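Local coordinates for protein cellulase (Bacteroides salanitronis, PDB 6WQY) that probably hydrolyses internal beta-1,4-glycosidic bonds of cellulose and related polysaccharides, as the glycosyl hydrolase family 5 endoglucanase domain of a longer protein, at residues Y128-K133 with E170-I175; A147-M152 with N200-D205; H271-S276 with E321-Y326. One frame throughout, in Å; residues are numbered along the deposited sequence.

All three contacts belong to one closed barrel of eight parallel strands with helices around it, the TIM-barrel fold of family 5. Contacts 1 and 2 are neighbours, their centres about 12 Å apart, and their segments alternate along the chain: 128-133 and 147-152 come before 170-175 and 200-205. They touch where Trp129 packs on Gln148 and Met152, and Ala171 on Phe203, forming adjoining parts of one region of the barrel wall. Contact 3 comes later in the sequence, its centre about 35 Å from that of contact 1 and about 44 Å from that of contact 2. Contacts 2 and 3 lie on opposite sides of the chain's centre, so contact 3 is a separate attachment of a surface loop to helix 318-337.

Contact 1 of 3, residues Y128-K133 with E170-I175; sequences YWLDIK and EAMNEI
Ile175 sends its two branches to different partners, CD1 to Leu130 and CG2 to Ile132, showing how one branched side chain can fasten a loop and the start of a short helix to the loop that follows strand 167-170. Ile175 CD1 lies 4.0 Å from Leu130 CD2, the two side chains crossing at about a right angle. On the other branch, Ile175 CG2 sits 3.8 Å from Ile132 CB. The split follows from the torsion, which puts CG1 anti to the carbonyl carbon (chi1 -61°) and leaves CG2 anti to the backbone N. Leu130 CD2 also reaches Met172 CB at 4.2 Å, completing an apolar, buried cluster. Ile132 was modelled in two conformers, so its distances belong to one of them. An alanine at Ile175 is likely to open a gap between its backbone and the Leu130 and Ile132 side chains, leaving Ile132 without the CG2 contact and Leu130 with Met172 as its remaining apolar partner across the contact.

An inverse gamma turn centred on Leu130 sets it in place; the Trp129 ring, with Leu130 CB over its centre, and the Asp131 N-cap, whose OD1 accepts from Asp134 N, form the second shell. The contact thus joins loops following barrel strands 114-118 and 167-170, at the C-terminal strand ends where TIM-barrel active sites lie, with Val145 and Leu149 of helix 139-159 and Val195 and Trp199 of helix 191-209 packed around it.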
loop_
_atom_site.group_PDB
_atom_site.type_symbol
_atom_site.label_atom_id
_atom_site.label_comp_id
_atom_site.label_asym_id
_atom_site.label_seq_id
_atom_site.Cartn_x
_atom_site.Cartn_y
_atom_site.Cartn_z
ATOM N N TYR A 128 -4.260 13.706 13.217
ATOM C CA TYR A 128 -3.443 13.235 14.335
ATOM C C TYR A 128 -2.048 13.857 14.243
ATOM O O TYR A 128 -1.880 14.929 13.649
ATOM C CB TYR A 128 -3.408 11.702 14.368
ATOM C CG TYR A 128 -4.781 11.063 14.337
ATOM C CD1 TYR A 128 -5.647 11.178 15.415
ATOM C CD2 TYR A 128 -5.208 10.342 13.242
ATOM C CE1 TYR A 128 -6.906 10.590 15.388
ATOM C CE2 TYR A 128 -6.453 9.749 13.211
ATOM C CZ TYR A 128 -7.292 9.882 14.283
ATOM O OH TYR A 128 -8.543 9.295 14.243
ATOM N N TRP A 129 -1.025 13.217 14.819
ATOM C CA TRP A 129 0.284 13.864 14.909
ATOM C C TRP A 129 0.903 14.115 13.538
ATOM O O TRP A 129 1.659 15.079 13.366
ATOM C CB TRP A 129 1.257 13.036 15.764
ATOM C CG TRP A 129 1.639 11.701 15.181
ATOM C CD1 TRP A 129 1.013 10.508 15.391
ATOM C CD2 TRP A 129 2.740 11.423 14.299
ATOM N NE1 TRP A 129 1.643 9.514 14.695
ATOM C CE2 TRP A 129 2.712 10.038 14.023
ATOM C CE3 TRP A 129 3.755 12.199 13.728
ATOM C CZ2 TRP A 129 3.639 9.426 13.194
ATOM C CZ3 TRP A 129 4.682 11.589 12.912
ATOM C CH2 TRP A 129 4.616 10.208 12.645
ATOM N N LEU A 130 0.644 13.248 12.573
ATOM C CA LEU A 130 1.259 13.317 11.250
ATOM C C LEU A 130 0.392 14.281 10.454
ATOM O O LEU A 130 -0.567 13.875 9.800
ATOM C CB LEU A 130 1.329 11.903 10.697
ATOM C CG LEU A 130 2.045 11.671 9.378
ATOM C CD1 LEU A 130 3.444 12.233 9.340
ATOM C CD2 LEU A 130 2.066 10.172 9.122
ATOM N N ASP A 131 0.716 15.582 10.542
ATOM C CA ASP A 131 -0.197 16.689 10.220
ATOM C C ASP A 131 0.404 17.615 9.167
ATOM O O ASP A 131 1.082 18.595 9.487
ATOM C CB ASP A 131 -0.461 17.436 11.545
ATOM C CG ASP A 131 -1.320 18.666 11.386
ATOM O OD1 ASP A 131 -1.862 18.949 10.303
ATOM O OD2 ASP A 131 -1.424 19.419 12.406
ATOM N N ILE A 132 0.131 17.303 7.897
ATOM C CA ILE A 132 0.699 18.059 6.780
ATOM C C ILE A 132 0.149 19.477 6.730
ATOM O O ILE A 132 0.858 20.411 6.336
ATOM C CB ILE A 132 0.470 17.303 5.456
ATOM C CG1 ILE A 132 1.203 17.956 4.280
ATOM C CG2 ILE A 132 -1.024 17.205 5.134
ATOM C CD1 ILE A 132 2.702 17.758 4.301
ATOM N N LYS A 133 -1.117 19.670 7.094
ATOM C CA LYS A 133 -1.711 20.992 6.961
ATOM C C LYS A 133 -0.953 22.009 7.799
ATOM O O LYS A 133 -0.547 23.067 7.305
ATOM C CB LYS A 133 -3.185 20.968 7.357
ATOM C CG LYS A 133 -3.887 22.286 7.004
ATOM C CD LYS A 133 -5.398 22.267 7.246
ATOM C CE LYS A 133 -5.728 22.169 8.729
ATOM N NZ LYS A 133 -7.198 22.126 8.996
ATOM N N GLU A 170 7.464 1.103 4.148
ATOM C CA GLU A 170 6.756 2.158 3.420
ATOM C C GLU A 170 6.534 3.321 4.387
ATOM O O GLU A 170 5.944 3.139 5.448
ATOM C CB GLU A 170 5.429 1.604 2.909
ATOM C CG GLU A 170 4.507 2.623 2.284
ATOM C CD GLU A 170 3.153 2.019 1.981
ATOM O OE1 GLU A 170 3.061 1.194 1.014
ATOM O OE2 GLU A 170 2.187 2.322 2.708
ATOM N N ALA A 171 7.002 4.514 4.013
ATOM C CA ALA A 171 7.170 5.613 4.962
ATOM C C ALA A 171 5.884 5.961 5.689
ATOM O O ALA A 171 5.902 6.239 6.896
ATOM C CB ALA A 171 7.638 6.841 4.192
ATOM N N MET A 172 4.785 6.057 4.935
ATOM C CA MET A 172 3.481 6.504 5.416
ATOM C C MET A 172 2.479 6.145 4.334
ATOM O O MET A 172 2.839 5.565 3.301
ATOM C CB MET A 172 3.479 7.978 5.793
ATOM C CG MET A 172 3.819 8.924 4.703
ATOM S SD MET A 172 4.409 10.517 5.348
ATOM C CE MET A 172 6.126 10.077 5.639
ATOM N N ASN A 173 1.206 6.469 4.594
ATOM C CA ASN A 173 0.089 5.985 3.789
ATOM C C ASN A 173 -0.444 7.068 2.853
ATOM O O ASN A 173 0.165 7.309 1.802
ATOM C CB ASN A 173 -0.981 5.375 4.703
ATOM C CG ASN A 173 -2.121 4.800 3.913
ATOM O OD1 ASN A 173 -1.892 4.158 2.890
ATOM N ND2 ASN A 173 -3.349 5.046 4.353
ATOM N N GLU A 174 -1.556 7.721 3.218
ATOM C CA GLU A 174 -2.269 8.665 2.358
ATOM C C GLU A 174 -2.253 10.021 3.041
ATOM O O GLU A 174 -3.022 10.276 3.966
ATOM C CB GLU A 174 -3.705 8.200 2.119
ATOM C CG GLU A 174 -3.793 6.960 1.277
ATOM C CD GLU A 174 -5.203 6.492 0.984
ATOM O OE1 GLU A 174 -6.160 6.967 1.652
ATOM O OE2 GLU A 174 -5.394 5.654 0.058
ATOM N N ILE A 175 -1.358 10.883 2.600
ATOM C CA ILE A 175 -1.133 12.173 3.239
ATOM C C ILE A 175 -1.898 13.252 2.478
ATOM O O ILE A 175 -1.701 13.453 1.268
ATOM C CB ILE A 175 0.369 12.480 3.296
ATOM C CG1 ILE A 175 1.108 11.401 4.117
ATOM C CG2 ILE A 175 0.609 13.879 3.845
ATOM C CD1 ILE A 175 0.605 11.195 5.540
#

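Contact 2 of 3, residues A147-M152 with N200-D205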
loop_
_atom_site.group_PDB
_atom_site.type_symbol
_atom_site.label_atom_id
_atom_site.label_comp_id
_atom_site.label_asym_id
_atom_site.label_seq_id
_atom_site.Cartn_x
_atom_site.Cartn_y
_atom_site.Cartn_z
ATOM N N ALA A 147 10.636 14.844 13.769
ATOM C CA ALA A 147 11.290 14.191 14.897
ATOM C C ALA A 147 10.588 12.885 15.246
ATOM O O ALA A 147 11.235 11.872 15.528
ATOM C CB ALA A 147 11.303 15.117 16.110
ATOM N N GLN A 148 9.255 12.895 15.240
ATOM C CA GLN A 148 8.500 11.682 15.543
ATOM C C GLN A 148 8.678 10.632 14.445
ATOM O O GLN A 148 8.867 9.441 14.735
ATOM C CB GLN A 148 7.028 12.022 15.768
ATOM C CG GLN A 148 6.209 10.799 16.118
ATOM C CD GLN A 148 4.889 11.099 16.779
ATOM O OE1 GLN A 148 4.568 12.241 17.082
ATOM N NE2 GLN A 148 4.120 10.054 17.037
ATOM N N LEU A 149 8.626 11.063 13.181
ATOM C CA LEU A 149 8.825 10.143 12.065
ATOM C C LEU A 149 10.194 9.474 12.146
ATOM O O LEU A 149 10.316 8.256 11.955
ATOM C CB LEU A 149 8.665 10.920 10.760
ATOM C CG LEU A 149 8.616 10.136 9.459
ATOM C CD1 LEU A 149 7.354 9.304 9.356
ATOM C CD2 LEU A 149 8.711 11.116 8.300
ATOM N N ALA A 150 11.237 10.251 12.426
ATOM C CA ALA A 150 12.581 9.697 12.494
ATOM C C ALA A 150 12.721 8.769 13.695
ATOM O O ALA A 150 13.334 7.697 13.594
ATOM C CB ALA A 150 13.606 10.831 12.565
ATOM N N ALA A 151 12.170 9.156 14.846
ATOM C CA ALA A 151 12.312 8.332 16.045
ATOM C C ALA A 151 11.550 7.020 15.893
ATOM O O ALA A 151 12.051 5.956 16.272
ATOM C CB ALA A 151 11.825 9.091 17.276
ATOM N N MET A 152 10.334 7.070 15.355
ATOM C CA MET A 152 9.569 5.849 15.143
ATOM C C MET A 152 10.263 4.938 14.151
ATOM O O MET A 152 10.423 3.741 14.404
ATOM C CB MET A 152 8.151 6.184 14.680
ATOM C CG MET A 152 7.272 6.788 15.771
ATOM S SD MET A 152 5.654 7.277 15.163
ATOM C CE MET A 152 4.932 5.697 14.734
ATOM N N ASN A 200 9.534 12.245 3.375
ATOM C CA ASN A 200 10.055 11.011 2.807
ATOM C C ASN A 200 11.572 10.957 2.931
ATOM O O ASN A 200 12.142 9.884 3.184
ATOM C CB ASN A 200 9.616 10.857 1.355
ATOM C CG ASN A 200 8.175 10.391 1.225
ATOM O OD1 ASN A 200 7.629 9.744 2.126
ATOM N ND2 ASN A 200 7.564 10.693 0.083
ATOM N N GLN A 201 12.240 12.098 2.750
ATOM C CA GLN A 201 13.692 12.133 2.917
ATOM C C GLN A 201 14.095 11.830 4.357
ATOM O O GLN A 201 15.078 11.115 4.600
ATOM C CB GLN A 201 14.243 13.495 2.494
ATOM C CG GLN A 201 15.766 13.554 2.485
ATOM C CD GLN A 201 16.340 12.723 1.363
ATOM O OE1 GLN A 201 16.215 13.080 0.193
ATOM N NE2 GLN A 201 16.941 11.590 1.698
ATOM N N VAL A 202 13.361 12.376 5.328
ATOM C CA VAL A 202 13.629 12.088 6.739
ATOM C C VAL A 202 13.522 10.596 7.019
ATOM O O VAL A 202 14.358 10.022 7.731
ATOM C CB VAL A 202 12.683 12.915 7.633
ATOM C CG1 VAL A 202 12.697 12.401 9.066
ATOM C CG2 VAL A 202 13.050 14.395 7.583
ATOM N N PHE A 203 12.476 9.959 6.490
ATOM C CA PHE A 203 12.296 8.514 6.627
ATOM C C PHE A 203 13.466 7.750 6.035
ATOM O O PHE A 203 14.048 6.884 6.703
ATOM C CB PHE A 203 10.974 8.123 5.948
ATOM C CG PHE A 203 10.896 6.701 5.462
ATOM C CD1 PHE A 203 10.674 5.642 6.335
ATOM C CD2 PHE A 203 11.004 6.427 4.116
ATOM C CE1 PHE A 203 10.572 4.340 5.858
ATOM C CE2 PHE A 203 10.903 5.127 3.645
ATOM C CZ PHE A 203 10.670 4.090 4.523
ATOM N N VAL A 204 13.830 8.046 4.785
ATOM C CA VAL A 204 14.940 7.321 4.168
ATOM C C VAL A 204 16.199 7.478 5.010
ATOM O O VAL A 204 16.884 6.497 5.336
ATOM C CB VAL A 204 15.164 7.794 2.721
ATOM C CG1 VAL A 204 16.433 7.175 2.139
ATOM C CG2 VAL A 204 13.973 7.469 1.839
ATOM N N ASP A 205 16.519 8.715 5.392
ATOM C CA ASP A 205 17.743 8.956 6.146
ATOM C C ASP A 205 17.739 8.184 7.458
ATOM O O ASP A 205 18.765 7.627 7.868
ATOM C CB ASP A 205 17.910 10.452 6.420
ATOM C CG ASP A 205 18.186 11.269 5.162
ATOM O OD1 ASP A 205 18.426 10.693 4.093
ATOM O OD2 ASP A 205 18.184 12.523 5.271
#
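Phe203 meets Leu149 through its CB, 4.4 Å from Leu149 CD2, and its ring leads away from segment 147-152, toward the barrel. The carbonyl O of Asn200, one helical turn earlier, lies in the plane of that ring at its edge. Trp153, on helix 139-159 just past segment 147-152, meets the ring edge-to-face, and Leu219 and Val221 of strand 219-222 pack against it. The ring thus serves both the helix pair, through Trp153, and the layer under it, through the strand.

Val202 makes the direct crossing. With CG1 anti to the backbone N (chi1 166°), that methyl comes within 3.9 Å of Ala150 CB. Leu149 CD2 approaches Val202 CG1 at 4.3 Å, but Leu149 was modelled in two conformers, so both of its distances are less certain. The segment axes come within 8.8 Å and run nearly alike, at a crossing angle of -27°, as suits consecutive outer helices of a TIM barrel.

Gln201 NE2 lies 3.0 Å from Asp205 OD1, which it meets from 43° above the carboxylate plane. Gln201 OE1 accepts from Gln239 N, and Asn200 ND2 gives to Pro222 O. These polar groups bond along or outside the helices, and no hydrogen bond crosses between the segments. There the contact is wholly apolar and non-directional, made by methyls and one methylene; further along, Phe203 and Trp153 add a ring contact.

Contact 3 of 3, residues H271-S276 with E321-Y326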
loop_
_atom_site.group_PDB
_atom_site.type_symbol
_atom_site.label_atom_id
_atom_site.label_comp_id
_atom_site.label_asym_id
_atom_site.label_seq_id
_atom_site.Cartn_x
_atom_site.Cartn_y
_atom_site.Cartn_z
ATOM N N HIS A 271 -16.405 -1.201 -21.360
ATOM C CA HIS A 271 -17.005 -0.940 -22.665
ATOM C C HIS A 271 -18.395 -1.543 -22.804
ATOM O O HIS A 271 -19.224 -1.004 -23.549
ATOM C CB HIS A 271 -16.187 -1.562 -23.810
ATOM C CG HIS A 271 -14.773 -1.092 -23.909
ATOM N ND1 HIS A 271 -14.411 0.234 -23.820
ATOM C CD2 HIS A 271 -13.629 -1.781 -24.141
ATOM C CE1 HIS A 271 -13.102 0.338 -23.968
ATOM N NE2 HIS A 271 -12.603 -0.869 -24.161
ATOM N N THR A 272 -18.647 -2.689 -22.183
ATOM C CA THR A 272 -19.915 -3.378 -22.390
ATOM C C THR A 272 -20.984 -2.970 -21.385
ATOM O O THR A 272 -22.124 -3.430 -21.494
ATOM C CB THR A 272 -19.756 -4.910 -22.366
ATOM O OG1 THR A 272 -19.678 -5.373 -21.014
ATOM C CG2 THR A 272 -18.533 -5.342 -23.146
ATOM N N ALA A 273 -20.652 -2.105 -20.434
ATOM C CA ALA A 273 -21.590 -1.753 -19.382
ATOM C C ALA A 273 -22.782 -0.981 -19.919
ATOM O O ALA A 273 -22.656 -0.160 -20.827
ATOM C CB ALA A 273 -20.872 -0.901 -18.339
ATOM N N ASP A 274 -23.936 -1.235 -19.328
ATOM C CA ASP A 274 -25.119 -0.429 -19.605
ATOM C C ASP A 274 -24.877 0.979 -19.080
ATOM O O ASP A 274 -24.481 1.137 -17.918
ATOM C CB ASP A 274 -26.317 -1.058 -18.889
ATOM C CG ASP A 274 -27.625 -0.340 -19.171
ATOM O OD1 ASP A 274 -27.618 0.897 -19.342
ATOM O OD2 ASP A 274 -28.669 -1.021 -19.218
ATOM N N PRO A 275 -25.087 2.024 -19.894
ATOM C CA PRO A 275 -24.781 3.381 -19.413
ATOM C C PRO A 275 -25.546 3.775 -18.165
ATOM O O PRO A 275 -25.079 4.631 -17.408
ATOM C CB PRO A 275 -25.150 4.278 -20.605
ATOM C CG PRO A 275 -25.084 3.382 -21.787
ATOM C CD PRO A 275 -25.523 2.024 -21.303
ATOM N N SER A 276 -26.711 3.175 -17.930
ATOM C CA SER A 276 -27.516 3.513 -16.762
ATOM C C SER A 276 -27.063 2.792 -15.498
ATOM O O SER A 276 -27.645 3.034 -14.432
ATOM C CB SER A 276 -28.992 3.198 -17.027
ATOM O OG SER A 276 -29.218 1.803 -17.081
ATOM N N GLU A 321 -21.299 -9.444 -10.852
ATOM C CA GLU A 321 -20.002 -9.977 -10.437
ATOM C C GLU A 321 -19.085 -10.205 -11.637
ATOM O O GLU A 321 -17.864 -10.065 -11.524
ATOM C CB GLU A 321 -20.197 -11.246 -9.610
ATOM C CG GLU A 321 -18.926 -11.775 -8.945
ATOM C CD GLU A 321 -18.384 -10.893 -7.822
ATOM O OE1 GLU A 321 -18.788 -9.714 -7.686
ATOM O OE2 GLU A 321 -17.501 -11.381 -7.069
ATOM N N SER A 322 -19.652 -10.561 -12.793
ATOM C CA SER A 322 -18.839 -10.711 -13.992
ATOM C C SER A 322 -18.040 -9.442 -14.266
ATOM O O SER A 322 -16.856 -9.502 -14.607
ATOM C CB SER A 322 -19.733 -11.022 -15.194
ATOM O OG SER A 322 -20.601 -12.105 -14.923
ATOM N N PHE A 323 -18.683 -8.281 -14.130
ATOM C CA PHE A 323 -18.006 -7.015 -14.367
ATOM C C PHE A 323 -16.901 -6.761 -13.354
ATOM O O PHE A 323 -15.868 -6.180 -13.702
ATOM C CB PHE A 323 -19.023 -5.875 -14.353
ATOM C CG PHE A 323 -19.906 -5.841 -15.562
ATOM C CD1 PHE A 323 -19.499 -5.184 -16.716
ATOM C CD2 PHE A 323 -21.128 -6.476 -15.552
ATOM C CE1 PHE A 323 -20.299 -5.148 -17.825
ATOM C CE2 PHE A 323 -21.937 -6.447 -16.670
ATOM C CZ PHE A 323 -21.514 -5.780 -17.804
ATOM N N ARG A 324 -17.112 -7.158 -12.093
ATOM C CA ARG A 324 -16.077 -7.001 -11.079
ATOM C C ARG A 324 -14.837 -7.814 -11.431
ATOM O O ARG A 324 -13.702 -7.334 -11.311
ATOM C CB ARG A 324 -16.607 -7.439 -9.714
ATOM C CG ARG A 324 -15.556 -7.375 -8.625
ATOM C CD ARG A 324 -15.717 -8.452 -7.596
ATOM N NE ARG A 324 -14.812 -8.277 -6.467
ATOM C CZ ARG A 324 -14.728 -9.131 -5.450
ATOM N NH1 ARG A 324 -15.464 -10.227 -5.430
ATOM N NH2 ARG A 324 -13.891 -8.878 -4.456
ATOM N N LEU A 325 -15.029 -9.066 -11.850
ATOM C CA LEU A 325 -13.887 -9.896 -12.212
ATOM C C LEU A 325 -13.184 -9.337 -13.434
ATOM O O LEU A 325 -11.955 -9.346 -13.508
ATOM C CB LEU A 325 -14.302 -11.349 -12.413
ATOM C CG LEU A 325 -14.430 -12.132 -11.113
ATOM C CD1 LEU A 325 -15.592 -11.674 -10.255
ATOM C CD2 LEU A 325 -14.538 -13.625 -11.395
ATOM N N TYR A 326 -13.953 -8.848 -14.414
ATOM C CA TYR A 326 -13.352 -8.195 -15.573
ATOM C C TYR A 326 -12.522 -6.984 -15.154
ATOM O O TYR A 326 -11.377 -6.835 -15.591
ATOM C CB TYR A 326 -14.435 -7.821 -16.595
ATOM C CG TYR A 326 -13.921 -6.919 -17.695
ATOM C CD1 TYR A 326 -12.846 -7.295 -18.489
ATOM C CD2 TYR A 326 -14.492 -5.679 -17.921
ATOM C CE1 TYR A 326 -12.358 -6.465 -19.472
ATOM C CE2 TYR A 326 -14.010 -4.833 -18.899
ATOM C CZ TYR A 326 -12.939 -5.235 -19.674
ATOM O OH TYR A 326 -12.440 -4.414 -20.664
#
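A surface loop laid against an outer helix of the barrel is the setting here: residues Thr272 and Ala273, between helices 256-259 and 284-299, meet Phe323 on helix 318-337. Thr272 OG1 comes closest, 3.3 Å from Phe323 CE1 and 3.7 Å from Phe323 CZ, approaching the ring obliquely. This approach depends on the threonine torsion, which places OG1 between the backbone N and the carbonyl carbon (chi1 80°). Beside it Ala273 CA stands 4.0 Å from Phe323 CE1, and Ala273 CB adds a looser apolar touch on the same ring carbon. Gln268 and Tyr258 also pack on the phenylalanine.

Each segment has its own internal bracing. Asp274 OD1 accepts from Ser276 N at 2.8 Å, closing an Asx turn, and Ser276 OG gives it a weak second bond. On the helix, Arg324 NH1 forms a salt bridge with Glu321 OE2 at 2.9 Å; the carboxylate oxygen lies in the guanidinium plane and is met on its syn side. Glu321 OE2 also takes bonds from His314 and Asn370, which ties this helix face to the segments around it.

No hydrogen bond joins the segments directly, yet Glu284 OE2 is bonded to both His271 N and Tyr326 OH and so bridges them through a third residue. The chemistry is therefore divided: the ring of Phe323 gives the loop a non-directional contact, while the shared carboxylate oxygen supplies a directional link between loop and helix.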